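Local coordinates for protein glycosyltransferase (Streptomyces halstedii, PDB 3WAD) that belongs to the GT-B glycosyltransferases, related to erythromycin biosynthesis protein CIII, and is built from two domains with parallel beta sheets, at residues R2-H13 with W122-T133. Sequence-based numbering, arbitrary orientation.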
ATOM      1  N   ARG B   2       4.056  11.219 -13.187  1.00 30.05           N
ATOM      2  CA  ARG B   2       3.026  10.234 -13.402  1.00 30.87           C
ATOM      3  C   ARG B   2       3.778   8.924 -13.817  1.00 30.08           C
ATOM      4  O   ARG B   2       4.600   8.962 -14.780  1.00 28.70           O
ATOM      5  CB  ARG B   2       2.135  10.689 -14.533  1.00 29.51           C
ATOM      6  CG  ARG B   2       1.564  12.137 -14.298  1.00 33.09           C
ATOM      7  CD  ARG B   2       0.078  12.216 -14.395  1.00 37.68           C
ATOM      8  NE  ARG B   2      -0.467  12.768 -15.625  1.00 45.60           N
ATOM      9  CZ  ARG B   2      -1.638  13.442 -15.744  1.00 46.02           C
ATOM     10  NH1 ARG B   2      -2.435  13.714 -14.706  1.00 52.39           N
ATOM     11  NH2 ARG B   2      -2.027  13.861 -16.922  1.00 42.79           N
ATOM     12  N   VAL B   3       3.539   7.825 -13.069  1.00 28.40           N
ATOM     13  CA  VAL B   3       4.176   6.536 -13.403  1.00 25.57           C
ATOM     14  C   VAL B   3       3.115   5.547 -13.802  1.00 25.21           C
ATOM     15  O   VAL B   3       2.213   5.222 -13.031  1.00 24.47           O
ATOM     16  CB  VAL B   3       4.907   5.989 -12.216  1.00 25.62           C
ATOM     17  CG1 VAL B   3       5.753   4.652 -12.619  1.00 22.34           C
ATOM     18  CG2 VAL B   3       5.780   7.053 -11.582  1.00 24.59           C
ATOM     19  N   LEU B   4       3.204   5.064 -15.004  1.00 25.00           N
ATOM     20  CA  LEU B   4       2.318   4.021 -15.432  1.00 26.20           C
ATOM     21  C   LEU B   4       3.044   2.653 -15.257  1.00 26.09           C
ATOM     22  O   LEU B   4       3.981   2.332 -15.976  1.00 25.06           O
ATOM     23  CB  LEU B   4       1.862   4.283 -16.877  1.00 26.59           C
ATOM     24  CG  LEU B   4       1.005   3.260 -17.580  1.00 27.74           C
ATOM     25  CD1 LEU B   4      -0.333   3.063 -16.775  1.00 31.15           C
ATOM     26  CD2 LEU B   4       0.723   3.564 -19.070  1.00 29.20           C
ATOM     27  N   MET B   5       2.583   1.855 -14.311  1.00 24.75           N
ATOM     28  CA  MET B   5       3.135   0.501 -14.098  1.00 23.64           C
ATOM     29  C   MET B   5       2.213  -0.517 -14.672  1.00 25.16           C
ATOM     30  O   MET B   5       0.986  -0.366 -14.553  1.00 24.49           O
ATOM     31  CB  MET B   5       3.277   0.237 -12.627  1.00 23.72           C
ATOM     32  CG  MET B   5       4.099   1.375 -11.948  1.00 24.23           C
ATOM     33  SD  MET B   5       4.460   1.060 -10.194  1.00 27.67           S
ATOM     34  CE  MET B   5       5.567  -0.381 -10.248  1.00 23.68           C
ATOM     35  N   THR B   6       2.763  -1.530 -15.353  1.00 23.69           N
ATOM     36  CA  THR B   6       1.871  -2.459 -15.973  1.00 24.16           C
ATOM     37  C   THR B   6       2.364  -3.896 -15.654  1.00 23.75           C
ATOM     38  O   THR B   6       3.556  -4.154 -15.620  1.00 23.19           O
ATOM     39  CB  THR B   6       1.658  -2.148 -17.422  1.00 24.01           C
ATOM     40  OG1 THR B   6       0.707  -3.074 -17.989  1.00 27.09           O
ATOM     41  CG2 THR B   6       2.997  -2.175 -18.218  1.00 25.55           C
ATOM     42  N   VAL B   7       1.429  -4.790 -15.392  1.00 23.40           N
ATOM     43  CA  VAL B   7       1.777  -6.194 -15.121  1.00 22.65           C
ATOM     44  C   VAL B   7       0.617  -7.035 -15.666  1.00 21.41           C
ATOM     45  O   VAL B   7      -0.555  -6.619 -15.535  1.00 21.25           O
ATOM     46  CB  VAL B   7       2.113  -6.419 -13.610  1.00 20.30           C
ATOM     47  CG1 VAL B   7       0.916  -6.080 -12.751  1.00 22.96           C
ATOM     48  CG2 VAL B   7       2.498  -7.884 -13.330  1.00 18.68           C
ATOM     49  N   PHE B   8       0.905  -8.190 -16.301  1.00 22.42           N
ATOM     50  CA  PHE B   8      -0.167  -9.107 -16.694  1.00 20.71           C
ATOM     51  C   PHE B   8      -0.929  -9.636 -15.428  1.00 22.19           C
ATOM     52  O   PHE B   8      -0.412  -9.520 -14.325  1.00 20.81           O
ATOM     53  CB  PHE B   8       0.304 -10.256 -17.621  1.00 23.35           C
ATOM     54  CG  PHE B   8       1.109 -11.323 -16.915  1.00 22.77           C
ATOM     55  CD1 PHE B   8       0.502 -12.538 -16.542  1.00 23.11           C
ATOM     56  CD2 PHE B   8       2.445 -11.090 -16.518  1.00 25.32           C
ATOM     57  CE1 PHE B   8       1.258 -13.542 -15.799  1.00 22.67           C
ATOM     58  CE2 PHE B   8       3.213 -12.065 -15.830  1.00 22.88           C
ATOM     59  CZ  PHE B   8       2.630 -13.300 -15.488  1.00 23.62           C
ATOM     60  N   ALA B   9      -2.154 -10.186 -15.592  1.00 21.97           N
ATOM     61  CA  ALA B   9      -2.978 -10.585 -14.438  1.00 23.01           C
ATOM     62  C   ALA B   9      -2.470 -11.833 -13.742  1.00 23.62           C
ATOM     63  O   ALA B   9      -2.818 -12.994 -14.084  1.00 22.73           O
ATOM     64  CB  ALA B   9      -4.516 -10.696 -14.822  1.00 22.25           C
ATOM     65  N   ASN B  10      -1.612 -11.605 -12.746  1.00 23.49           N
ATOM     66  CA  ASN B  10      -0.992 -12.688 -11.998  1.00 23.49           C
ATOM     67  C   ASN B  10      -0.631 -12.078 -10.681  1.00 24.24           C
ATOM     68  O   ASN B  10       0.138 -11.107 -10.676  1.00 22.81           O
ATOM     69  CB  ASN B  10       0.322 -13.169 -12.668  1.00 22.68           C
ATOM     70  CG  ASN B  10       1.027 -14.274 -11.843  1.00 26.12           C
ATOM     71  OD1 ASN B  10       1.773 -14.026 -10.894  1.00 27.49           O
ATOM     72  ND2 ASN B  10       0.784 -15.495 -12.227  1.00 32.68           N
ATOM     73  N   ARG B  11      -1.103 -12.653  -9.591  1.00 22.19           N
ATOM     74  CA  ARG B  11      -0.893 -12.052  -8.296  1.00 24.21           C
ATOM     75  C   ARG B  11       0.578 -11.967  -7.865  1.00 21.53           C
ATOM     76  O   ARG B  11       0.943 -10.995  -7.187  1.00 23.60           O
ATOM     77  CB  ARG B  11      -1.717 -12.761  -7.208  1.00 23.47           C
ATOM     78  CG  ARG B  11      -2.051 -11.935  -5.952  1.00 30.95           C
ATOM     79  CD  ARG B  11      -3.313 -12.557  -5.245  1.00 44.78           C
ATOM     80  NE  ARG B  11      -3.404 -13.985  -5.554  1.00 50.52           N
ATOM     81  CZ  ARG B  11      -4.286 -14.552  -6.387  1.00 55.90           C
ATOM     82  NH1 ARG B  11      -5.224 -13.830  -7.006  1.00 55.91           N
ATOM     83  NH2 ARG B  11      -4.231 -15.866  -6.604  1.00 56.35           N
ATOM     84  N   SER B  12       1.353 -13.007  -8.136  1.00 21.36           N
ATOM     85  CA  SER B  12       2.795 -13.058  -7.793  1.00 22.24           C
ATOM     86  C   SER B  12       3.547 -11.943  -8.526  1.00 21.20           C
ATOM     87  O   SER B  12       4.366 -11.306  -7.946  1.00 24.20           O
ATOM     88  CB  SER B  12       3.426 -14.416  -8.221  1.00 21.99           C
ATOM     89  OG  SER B  12       2.829 -15.406  -7.397  1.00 28.10           O
ATOM     90  N   HIS B  13       3.313 -11.777  -9.818  1.00 21.77           N
ATOM     91  CA  HIS B  13       4.055 -10.758 -10.555  1.00 22.03           C
ATOM     92  C   HIS B  13       3.545  -9.399 -10.121  1.00 22.58           C
ATOM     93  O   HIS B  13       4.343  -8.470 -10.043  1.00 23.08           O
ATOM     94  CB  HIS B  13       3.903 -10.931 -12.041  1.00 21.08           C
ATOM     95  CG  HIS B  13       4.708 -12.060 -12.602  1.00 23.66           C
ATOM     96  ND1 HIS B  13       5.826 -11.843 -13.381  1.00 19.23           N
ATOM     97  CD2 HIS B  13       4.533 -13.426 -12.541  1.00 20.35           C
ATOM     98  CE1 HIS B  13       6.322 -13.015 -13.763  1.00 26.09           C
ATOM     99  NE2 HIS B  13       5.527 -13.985 -13.306  1.00 20.09           N
ATOM    100  N   TRP B 122      -3.238   9.874 -20.434  1.00 35.92           N
ATOM    101  CA  TRP B 122      -2.601  10.244 -19.153  1.00 32.41           C
ATOM    102  C   TRP B 122      -1.239  10.841 -19.304  1.00 33.22           C
ATOM    103  O   TRP B 122      -0.671  11.448 -18.335  1.00 32.72           O
ATOM    104  CB  TRP B 122      -2.412   8.976 -18.253  1.00 32.45           C
ATOM    105  CG  TRP B 122      -2.220   9.287 -16.760  1.00 30.23           C
ATOM    106  CD1 TRP B 122      -2.960  10.213 -16.042  1.00 29.91           C
ATOM    107  CD2 TRP B 122      -1.360   8.644 -15.792  1.00 29.75           C
ATOM    108  NE1 TRP B 122      -2.607  10.206 -14.756  1.00 25.16           N
ATOM    109  CE2 TRP B 122      -1.623   9.264 -14.543  1.00 27.27           C
ATOM    110  CE3 TRP B 122      -0.422   7.606 -15.843  1.00 27.74           C
ATOM    111  CZ2 TRP B 122      -0.968   8.884 -13.337  1.00 26.09           C
ATOM    112  CZ3 TRP B 122       0.243   7.239 -14.665  1.00 21.12           C
ATOM    113  CH2 TRP B 122      -0.017   7.893 -13.417  1.00 27.62           C
ATOM    114  N   GLN B 123      -0.624  10.488 -20.426  1.00 34.07           N
ATOM    115  CA  GLN B 123       0.766  10.832 -20.745  1.00 34.94           C
ATOM    116  C   GLN B 123       1.758  10.679 -19.580  1.00 33.71           C
ATOM    117  O   GLN B 123       2.287  11.643 -19.129  1.00 34.97           O
ATOM    118  CB  GLN B 123       0.835  12.258 -21.379  1.00 36.45           C
ATOM    119  CG  GLN B 123       0.080  12.327 -22.755  1.00 40.15           C
ATOM    120  CD  GLN B 123       0.913  11.801 -23.895  1.00 41.29           C
ATOM    121  OE1 GLN B 123       2.119  11.744 -23.769  1.00 42.49           O
ATOM    122  NE2 GLN B 123       0.273  11.419 -25.030  1.00 41.26           N
ATOM    123  N   PRO B 124       2.101   9.428 -19.158  1.00 31.96           N
ATOM    124  CA  PRO B 124       2.996   9.216 -18.047  1.00 31.07           C
ATOM    125  C   PRO B 124       4.442   9.727 -18.235  1.00 30.79           C
ATOM    126  O   PRO B 124       4.918   9.703 -19.324  1.00 29.69           O
ATOM    127  CB  PRO B 124       3.025   7.690 -17.946  1.00 30.45           C
ATOM    128  CG  PRO B 124       2.880   7.241 -19.236  1.00 31.65           C
ATOM    129  CD  PRO B 124       1.850   8.184 -19.880  1.00 31.54           C
ATOM    130  N   ASP B 125       5.160  10.094 -17.188  1.00 30.86           N
ATOM    131  CA  ASP B 125       6.577  10.446 -17.347  1.00 31.62           C
ATOM    132  C   ASP B 125       7.555   9.283 -17.269  1.00 32.45           C
ATOM    133  O   ASP B 125       8.769   9.452 -17.611  1.00 30.34           O
ATOM    134  CB  ASP B 125       6.976  11.425 -16.266  1.00 31.53           C
ATOM    135  CG  ASP B 125       6.073  12.687 -16.308  1.00 36.19           C
ATOM    136  OD1 ASP B 125       6.139  13.405 -17.344  1.00 38.54           O
ATOM    137  OD2 ASP B 125       5.188  12.852 -15.416  1.00 33.82           O
ATOM    138  N   LEU B 126       7.068   8.148 -16.728  1.00 30.76           N
ATOM    139  CA  LEU B 126       7.871   6.874 -16.583  1.00 29.07           C
ATOM    140  C   LEU B 126       6.879   5.680 -16.764  1.00 30.71           C
ATOM    141  O   LEU B 126       5.742   5.739 -16.211  1.00 28.92           O
ATOM    142  CB  LEU B 126       8.572   6.902 -15.224  1.00 29.84           C
ATOM    143  CG  LEU B 126       9.584   5.771 -14.864  1.00 26.73           C
ATOM    144  CD1 LEU B 126      10.804   5.850 -15.807  1.00 25.61           C
ATOM    145  CD2 LEU B 126       9.956   5.864 -13.453  1.00 29.90           C
ATOM    146  N   VAL B 127       7.177   4.728 -17.679  1.00 29.31           N
ATOM    147  CA  VAL B 127       6.506   3.402 -17.664  1.00 27.36           C
ATOM    148  C   VAL B 127       7.420   2.353 -16.971  1.00 28.59           C
ATOM    149  O   VAL B 127       8.666   2.276 -17.257  1.00 26.91           O
ATOM    150  CB  VAL B 127       5.996   2.992 -19.038  1.00 28.31           C
ATOM    151  CG1 VAL B 127       5.348   1.489 -19.058  1.00 26.69           C
ATOM    152  CG2 VAL B 127       4.979   4.082 -19.566  1.00 25.77           C
ATOM    153  N   ILE B 128       6.850   1.611 -16.001  1.00 26.31           N
ATOM    154  CA  ILE B 128       7.589   0.469 -15.309  1.00 25.52           C
ATOM    155  C   ILE B 128       6.798  -0.791 -15.641  1.00 26.15           C
ATOM    156  O   ILE B 128       5.618  -0.893 -15.290  1.00 25.58           O
ATOM    157  CB  ILE B 128       7.703   0.604 -13.808  1.00 25.26           C
ATOM    158  CG1 ILE B 128       8.380   1.978 -13.421  1.00 25.35           C
ATOM    159  CG2 ILE B 128       8.465  -0.631 -13.172  1.00 28.96           C
ATOM    160  CD1 ILE B 128       8.396   2.239 -11.977  1.00 26.92           C
ATOM    161  N   TRP B 129       7.403  -1.700 -16.400  1.00 24.32           N
ATOM    162  CA  TRP B 129       6.646  -2.883 -16.831  1.00 23.85           C
ATOM    163  C   TRP B 129       7.292  -4.135 -16.245  1.00 24.33           C
ATOM    164  O   TRP B 129       8.493  -4.373 -16.395  1.00 21.87           O
ATOM    165  CB  TRP B 129       6.552  -3.018 -18.303  1.00 22.50           C
ATOM    166  CG  TRP B 129       7.842  -2.798 -19.154  1.00 25.44           C
ATOM    167  CD1 TRP B 129       8.571  -1.581 -19.362  1.00 24.37           C
ATOM    168  CD2 TRP B 129       8.543  -3.806 -19.906  1.00 24.18           C
ATOM    169  NE1 TRP B 129       9.603  -1.815 -20.259  1.00 23.41           N
ATOM    170  CE2 TRP B 129       9.630  -3.156 -20.584  1.00 25.35           C
ATOM    171  CE3 TRP B 129       8.285  -5.171 -20.178  1.00 22.19           C
ATOM    172  CZ2 TRP B 129      10.480  -3.847 -21.467  1.00 26.03           C
ATOM    173  CZ3 TRP B 129       9.126  -5.847 -21.045  1.00 21.30           C
ATOM    174  CH2 TRP B 129      10.225  -5.171 -21.696  1.00 23.24           C
ATOM    175  N   ASP B 130       6.464  -4.959 -15.633  1.00 23.95           N
ATOM    176  CA  ASP B 130       6.839  -6.365 -15.362  1.00 22.79           C
ATOM    177  C   ASP B 130       7.451  -7.035 -16.602  1.00 22.86           C
ATOM    178  O   ASP B 130       6.899  -6.912 -17.692  1.00 21.21           O
ATOM    179  CB  ASP B 130       5.597  -7.108 -14.944  1.00 21.94           C
ATOM    180  CG  ASP B 130       5.764  -8.649 -15.074  1.00 23.36           C
ATOM    181  OD1 ASP B 130       6.167  -9.220 -14.073  1.00 20.40           O
ATOM    182  OD2 ASP B 130       5.480  -9.238 -16.164  1.00 23.62           O
ATOM    183  N   ALA B 131       8.564  -7.771 -16.407  1.00 22.99           N
ATOM    184  CA  ALA B 131       9.412  -8.203 -17.526  1.00 21.68           C
ATOM    185  C   ALA B 131       8.692  -9.123 -18.536  1.00 22.44           C
ATOM    186  O   ALA B 131       9.143  -9.310 -19.669  1.00 22.62           O
ATOM    187  CB  ALA B 131      10.704  -8.835 -17.004  1.00 20.25           C
ATOM    188  N   LEU B 132       7.575  -9.710 -18.113  1.00 22.61           N
ATOM    189  CA  LEU B 132       6.782 -10.551 -18.985  1.00 23.52           C
ATOM    190  C   LEU B 132       5.640  -9.800 -19.639  1.00 24.02           C
ATOM    191  O   LEU B 132       4.809 -10.435 -20.305  1.00 21.80           O
ATOM    192  CB  LEU B 132       6.224 -11.745 -18.186  1.00 22.83           C
ATOM    193  CG  LEU B 132       7.303 -12.693 -17.654  1.00 22.76           C
ATOM    194  CD1 LEU B 132       6.684 -14.067 -17.185  1.00 22.10           C
ATOM    195  CD2 LEU B 132       8.381 -12.967 -18.667  1.00 16.56           C
ATOM    196  N   THR B 133       5.533  -8.484 -19.400  1.00 22.22           N
ATOM    197  CA  THR B 133       4.344  -7.765 -19.864  1.00 23.70           C
ATOM    198  C   THR B 133       4.630  -6.775 -21.054  1.00 22.84           C
ATOM    199  O   THR B 133       4.771  -5.561 -20.841  1.00 22.52           O
ATOM    200  CB  THR B 133       3.680  -6.998 -18.628  1.00 23.52           C
ATOM    201  OG1 THR B 133       3.405  -7.960 -17.580  1.00 24.57           O
ATOM    202  CG2 THR B 133       2.336  -6.377 -19.073  1.00 22.98           C
TER
HETATM  203  O   HOH W   1       6.430  -8.002 -11.843  1.00 33.99           O
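Strands 2-6 and 126-130 run parallel, their axes approaching to 4.7 Å at an angle of 16°, with Leu4 hydrogen-bonded through N to Leu126 O and through O to Ile128 N, and Thr6 likewise to Ile128 O and Asp130 N. They are central neighbours in the parallel sheet of the N-terminal GT-B domain. At the start of the pair, the bent side chain of Arg2 folds over Trp122: CD sits above the five-membered ring, 3.7 Å from its centroid, and the guanidinium stacks on the indole with planes at 25°. Backbone N of Arg2 meets the anti lone pair of Asp125 OD2 at 3.0 Å. On one sheet face Val3 CG1 reaches Ile128 CD1 (3.6 Å); on the other Leu4 CB packs on Pro124 CB (3.8 Å). At the end of strand 126-130, the Asp130 carboxylate meets His13, with CG anti to the backbone N (chi1 162°). His13 ND1 donates to the syn side of Asp130 OD1 at 2.7 Å, nearly in the imidazole plane. Asp130 OD2 accepts from Leu132 N, an Asx turn, and, from the opposite face of its plane, from Thr133 OG1, which accepts from Phe8 N (2.8 Å). One carboxylate thus ties the turn at 130-133 to helix 11-16 through His13.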